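Local structure of TetR-family transcriptional regulator (Pectobacterium atrosepticum, 2HYT) at residues Y30-M35 with D55-L60; R22-S26 with E104-I108. The protein probably binds DNA at cis-regulatory sites and controls transcription, as members of the TetR family of dimeric helix-turn-helix regulators do. Residues are numbered along the deposited sequence.

Contact 1: residues Y30-M35 with D55-L60; sequences YADTSM and DKKGLL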
loop_
_atom_site.group_PDB
_atom_site.type_symbol
_atom_site.label_atom_id
_atom_site.label_comp_id
_atom_site.label_asym_id
_atom_site.label_seq_id
_atom_site.Cartn_x
_atom_site.Cartn_y
_atom_site.Cartn_z
ATOM N N TYR A 30 -18.145 0.378 12.465
ATOM C CA TYR A 30 -17.517 -0.924 12.718
ATOM C C TYR A 30 -16.967 -1.005 14.155
ATOM O O TYR A 30 -17.288 -1.936 14.879
ATOM C CB TYR A 30 -16.394 -1.193 11.722
ATOM C CG TYR A 30 -15.623 -2.461 12.014
ATOM C CD1 TYR A 30 -16.109 -3.710 11.600
ATOM C CD2 TYR A 30 -14.412 -2.434 12.683
ATOM C CE1 TYR A 30 -15.411 -4.862 11.866
ATOM C CE2 TYR A 30 -13.720 -3.597 12.958
ATOM C CZ TYR A 30 -14.220 -4.812 12.523
ATOM O OH TYR A 30 -13.508 -5.956 12.836
ATOM N N ALA A 31 -16.141 -0.039 14.579
ATOM C CA ALA A 31 -15.525 -0.125 15.937
ATOM C C ALA A 31 -16.556 -0.133 17.053
ATOM O O ALA A 31 -16.368 -0.754 18.111
ATOM C CB ALA A 31 -14.548 1.010 16.146
ATOM N N ASP A 32 -17.661 0.570 16.779
ATOM C CA ASP A 32 -18.743 0.772 17.718
ATOM C C ASP A 32 -19.620 -0.441 17.890
ATOM O O ASP A 32 -20.398 -0.486 18.841
ATOM C CB ASP A 32 -19.653 1.903 17.213
ATOM C CG ASP A 32 -18.905 3.175 16.908
ATOM O OD1 ASP A 32 -18.122 3.178 15.900
ATOM O OD2 ASP A 32 -19.147 4.161 17.652
ATOM N N THR A 33 -19.515 -1.407 16.985
ATOM C CA THR A 33 -20.455 -2.537 16.917
ATOM C C THR A 33 -19.794 -3.861 17.220
ATOM O O THR A 33 -19.007 -4.334 16.441
ATOM C CB THR A 33 -21.150 -2.594 15.567
ATOM O OG1 THR A 33 -21.752 -1.314 15.288
ATOM C CG2 THR A 33 -22.222 -3.673 15.593
ATOM N N SER A 34 -20.093 -4.440 18.370
ATOM C CA SER A 34 -19.586 -5.745 18.704
ATOM C C SER A 34 -20.378 -6.816 17.971
ATOM O O SER A 34 -21.428 -6.547 17.382
ATOM C CB SER A 34 -19.719 -5.997 20.199
ATOM O OG SER A 34 -21.073 -6.052 20.640
HETATM N N MSE A 35 -19.885 -8.045 18.021
HETATM C CA MSE A 35 -20.635 -9.148 17.449
HETATM C C MSE A 35 -21.968 -9.332 18.161
HETATM O O MSE A 35 -23.012 -9.599 17.522
HETATM C CB MSE A 35 -19.839 -10.452 17.527
HETATM C CG MSE A 35 -18.582 -10.389 16.778
HETATM SE SE MSE A 35 -18.874 -10.672 14.873
HETATM C CE MSE A 35 -18.573 -12.566 14.715
ATOM N N ASP A 55 -14.675 -14.801 13.979
ATOM C CA ASP A 55 -14.488 -13.586 14.808
ATOM C C ASP A 55 -14.841 -12.352 14.035
ATOM O O ASP A 55 -15.127 -12.415 12.850
ATOM C CB ASP A 55 -13.045 -13.514 15.379
ATOM C CG ASP A 55 -11.946 -13.495 14.323
ATOM O OD1 ASP A 55 -12.192 -13.439 13.096
ATOM O OD2 ASP A 55 -10.745 -13.509 14.753
ATOM N N LYS A 56 -14.791 -11.205 14.713
ATOM C CA LYS A 56 -15.128 -9.933 14.074
ATOM C C LYS A 56 -14.205 -9.618 12.921
ATOM O O LYS A 56 -14.650 -9.172 11.886
ATOM C CB LYS A 56 -15.124 -8.794 15.124
ATOM C CG LYS A 56 -15.808 -7.517 14.665
ATOM C CD LYS A 56 -15.694 -6.467 15.750
ATOM C CE LYS A 56 -16.423 -5.221 15.341
ATOM N NZ LYS A 56 -16.134 -4.168 16.313
ATOM N N LYS A 57 -12.915 -9.867 13.073
ATOM C CA LYS A 57 -11.987 -9.615 11.990
ATOM C C LYS A 57 -12.315 -10.446 10.752
ATOM O O LYS A 57 -12.196 -10.007 9.622
ATOM C CB LYS A 57 -10.558 -9.908 12.448
ATOM C CG LYS A 57 -10.063 -8.940 13.487
ATOM C CD LYS A 57 -8.578 -9.281 13.793
ATOM C CE LYS A 57 -7.991 -8.465 14.957
ATOM N NZ LYS A 57 -6.534 -8.826 15.153
ATOM N N GLY A 58 -12.728 -11.683 10.992
ATOM C CA GLY A 58 -13.134 -12.570 9.909
ATOM C C GLY A 58 -14.357 -12.027 9.135
ATOM O O GLY A 58 -14.472 -12.093 7.923
ATOM N N LEU A 59 -15.314 -11.509 9.904
ATOM C CA LEU A 59 -16.489 -10.857 9.340
ATOM C C LEU A 59 -16.062 -9.650 8.508
ATOM O O LEU A 59 -16.492 -9.482 7.347
ATOM C CB LEU A 59 -17.446 -10.469 10.446
ATOM C CG LEU A 59 -18.713 -9.732 9.993
ATOM C CD1 LEU A 59 -19.468 -10.425 8.835
ATOM C CD2 LEU A 59 -19.638 -9.495 11.264
ATOM N N LEU A 60 -15.214 -8.810 9.100
ATOM C CA LEU A 60 -14.716 -7.641 8.380
ATOM C C LEU A 60 -14.053 -8.061 7.053
ATOM O O LEU A 60 -14.308 -7.457 5.999
ATOM C CB LEU A 60 -13.733 -6.825 9.203
ATOM C CG LEU A 60 -13.203 -5.554 8.525
ATOM C CD1 LEU A 60 -14.307 -4.548 8.171
ATOM C CD2 LEU A 60 -12.083 -4.924 9.392
#
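K56 is the residue to start from. It sits in the first turn of helix 56-81 with its side chain fully extended (t at all four chi angles), reaching across to the loop between helix 7-28 and helix 35-42. There its NZ donates to Y30 O at 2.9 Å and, more weakly, to T33 O, also 2.9 Å from K56 NZ. Both carbonyls belong to the end residues, first and last, of a type I turn, Y30 to T33, which T33 N closes with a 3.1 Å bond to Y30 O, so Y30 O accepts twice. Y30 is sandwiched: K56 NZ stands 4.2 Å from the ring centroid in a cation-pi contact and K56 CE, 3.8 Å from the centroid, adds a CH-pi contact on that face, while L60 CD2 makes another on the opposite face at 4.2 Å. M35, a selenomethionine in this crystal, is the third main piece; its SE lies 3.9 Å from K56 CA and 3.9 Å from L59 CD2, and its side chain also touches L49 and Y50 on helix 48-53. Caps begin both helices: D55 OD1 takes G58 N at 2.8 Å, and S34 OG bonds D37 N at the start of the predicted helix-turn-helix. One ammonium thus serves two backbone carbonyls and an aromatic face, fastening the turn to the start of helix 56-81 without a carboxylate across the contact.

Contact 2: residues R22-S26 with E104-I108; sequences RKVFS and EIQRI. With EDO (1,2-ethanediol), chain D.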
loop_
_atom_site.group_PDB
_atom_site.type_symbol
_atom_site.label_atom_id
_atom_site.label_comp_id
_atom_site.label_asym_id
_atom_site.label_seq_id
_atom_site.Cartn_x
_atom_site.Cartn_y
_atom_site.Cartn_z
ATOM N N ARG A 22 -23.098 -5.422 6.850
ATOM C CA ARG A 22 -22.819 -4.180 6.132
ATOM C C ARG A 22 -23.796 -3.080 6.481
ATOM O O ARG A 22 -23.402 -1.914 6.672
ATOM C CB ARG A 22 -22.825 -4.430 4.617
ATOM C CG ARG A 22 -21.573 -5.095 4.162
ATOM C CD ARG A 22 -21.616 -5.407 2.666
ATOM N NE ARG A 22 -21.525 -4.214 1.827
ATOM C CZ ARG A 22 -21.545 -4.264 0.498
ATOM N NH1 ARG A 22 -21.706 -5.426 -0.123
ATOM N NH2 ARG A 22 -21.432 -3.168 -0.221
ATOM N N LYS A 23 -25.072 -3.417 6.573
ATOM C CA LYS A 23 -26.092 -2.403 6.876
ATOM C C LYS A 23 -25.890 -1.851 8.283
ATOM O O LYS A 23 -25.906 -0.635 8.485
ATOM C CB LYS A 23 -27.472 -2.999 6.748
ATOM C CG LYS A 23 -28.608 -2.018 6.933
ATOM C CD LYS A 23 -29.937 -2.688 6.524
ATOM C CE LYS A 23 -31.042 -1.675 6.333
ATOM N NZ LYS A 23 -30.890 -0.937 5.037
ATOM N N VAL A 24 -25.661 -2.739 9.246
ATOM C CA VAL A 24 -25.466 -2.306 10.653
ATOM C C VAL A 24 -24.177 -1.512 10.830
ATOM O O VAL A 24 -24.190 -0.444 11.468
ATOM C CB VAL A 24 -25.590 -3.493 11.636
ATOM C CG1 VAL A 24 -25.268 -3.075 13.068
ATOM C CG2 VAL A 24 -27.006 -4.063 11.528
ATOM N N PHE A 25 -23.088 -1.970 10.221
ATOM C CA PHE A 25 -21.831 -1.262 10.354
ATOM C C PHE A 25 -21.984 0.153 9.743
ATOM O O PHE A 25 -21.323 1.111 10.190
ATOM C CB PHE A 25 -20.666 -1.996 9.682
ATOM C CG PHE A 25 -20.210 -3.261 10.378
ATOM C CD1 PHE A 25 -20.260 -3.404 11.768
ATOM C CD2 PHE A 25 -19.642 -4.289 9.630
ATOM C CE1 PHE A 25 -19.784 -4.556 12.394
ATOM C CE2 PHE A 25 -19.173 -5.446 10.243
ATOM C CZ PHE A 25 -19.256 -5.582 11.626
ATOM N N SER A 26 -22.829 0.285 8.706
ATOM C CA SER A 26 -23.062 1.589 8.087
ATOM C C SER A 26 -23.784 2.516 9.021
ATOM O O SER A 26 -23.444 3.676 9.127
ATOM C CB SER A 26 -23.869 1.460 6.785
ATOM O OG SER A 26 -24.135 2.754 6.225
ATOM N N GLU A 104 -19.325 3.967 2.846
ATOM C CA GLU A 104 -18.924 2.616 3.143
ATOM C C GLU A 104 -17.448 2.334 2.848
ATOM O O GLU A 104 -16.760 1.692 3.626
ATOM C CB GLU A 104 -19.776 1.599 2.367
ATOM C CG GLU A 104 -19.419 0.198 2.760
ATOM C CD GLU A 104 -20.423 -0.805 2.271
ATOM O OE1 GLU A 104 -20.744 -0.731 1.074
ATOM O OE2 GLU A 104 -20.828 -1.676 3.077
ATOM N N ILE A 105 -16.995 2.772 1.684
ATOM C CA ILE A 105 -15.611 2.581 1.277
ATOM C C ILE A 105 -14.699 3.368 2.187
ATOM O O ILE A 105 -13.686 2.859 2.671
ATOM C CB ILE A 105 -15.466 2.945 -0.233
ATOM C CG1 ILE A 105 -16.279 1.926 -1.051
ATOM C CG2 ILE A 105 -13.989 2.968 -0.669
ATOM C CD1 ILE A 105 -16.366 2.252 -2.547
ATOM N N GLN A 106 -15.038 4.628 2.418
ATOM C CA GLN A 106 -14.246 5.466 3.262
ATOM C C GLN A 106 -14.002 4.827 4.606
ATOM O O GLN A 106 -12.900 4.860 5.146
ATOM C CB GLN A 106 -14.952 6.818 3.430
ATOM C CG GLN A 106 -14.234 7.776 4.291
ATOM C CD GLN A 106 -15.053 9.047 4.480
ATOM O OE1 GLN A 106 -16.174 8.995 5.008
ATOM N NE2 GLN A 106 -14.542 10.156 3.985
ATOM N N ARG A 107 -15.077 4.323 5.209
ATOM C CA ARG A 107 -15.012 3.850 6.577
ATOM C C ARG A 107 -14.537 2.417 6.641
ATOM O O ARG A 107 -13.473 2.143 7.204
ATOM C CB ARG A 107 -16.370 4.013 7.210
ATOM C CG ARG A 107 -16.645 5.492 7.546
ATOM C CD ARG A 107 -17.874 5.620 8.436
ATOM N NE ARG A 107 -19.090 5.360 7.690
ATOM C CZ ARG A 107 -20.296 5.135 8.221
ATOM N NH1 ARG A 107 -20.474 5.091 9.538
ATOM N NH2 ARG A 107 -21.337 4.945 7.409
ATOM N N ILE A 108 -15.292 1.514 6.007
ATOM C CA ILE A 108 -15.010 0.073 6.132
ATOM C C ILE A 108 -13.656 -0.332 5.516
ATOM O O ILE A 108 -12.879 -1.061 6.126
ATOM C CB ILE A 108 -16.122 -0.770 5.506
ATOM C CG1 ILE A 108 -17.447 -0.520 6.246
ATOM C CG2 ILE A 108 -15.725 -2.271 5.517
ATOM C CD1 ILE A 108 -17.398 -0.936 7.710
HETATM C C1 EDO D . -19.146 -0.862 -3.210
HETATM O O1 EDO D . -19.476 -0.323 -4.498
HETATM C C2 EDO D . -20.195 -0.317 -2.238
HETATM O O2 EDO D . -19.591 0.382 -1.159
HETATM O O HOH W 1 -20.996 -1.150 5.747
HETATM O O HOH W 2 -21.869 3.375 5.100
#
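This is where the DNA-binding domain of the TetR fold meets its C-terminal domain: segment 22-26 of helix 7-28 crosses segment 104-108 of helix 103-117 at 81°, with the two short axes 11.2 Å apart at closest approach. Such spacing leaves room for long polar side chains and water. The charged part is a two-pronged salt bridge, R22 NE to E104 OE2 at 2.9 Å and R22 NH2 to E104 OE1 at 2.8 Å, both nearly straight. R22 NH1 turns instead to E70 and Q66 on helix 56-81, so the guanidinium ties three helices together. R107 reaches a backbone oxygen in helix 7-28: its NH2 donates to S26 O at 3.0 Å, with a weak second bond from R107 NH1 to S26 O at 3.3 Å. Apolar packing is slight between these segments, F25 CB meeting I108 CD1 at 4.0 Å, but I108 also packs on L60 and I67 of helix 56-81. Two waters fill the gap. One donates to both R22 O and E104 OE2, each 2.7 Å from its oxygen; the other lies 2.6 Å from S26 OG and is more weakly bound to R107 NH2. Beside the salt bridge sits a 1,2-ethanediol, probably from the crystallisation liquor, which is also hydrogen-bonded to R74; its O2 donates to E104 OE1 at 2.7 Å.

In the fold
Contact 1 lies within the DNA-binding domain, while contact 2 joins that domain to the C-terminal one; along the chain the first is nested inside the loop closed by the second. Both are partly buried, contact 2 nearer the centre of the chain (12 Å against 19 Å, centre to centre). Their chemistry differs: the lysine of 30-35/55-60 works on carbonyls and an aromatic ring, whereas 22-26/104-108 relies on arginine–carboxylate pairing and water. Helix 56-81, part of contact 1, also flanks contact 2, where L60 CD1 lies 3.8 Å from I108 CG2; helix 7-28, part of contact 2, packs on contact 1 through F25, which meets Y30 edge-to-face and touches L59 and T33.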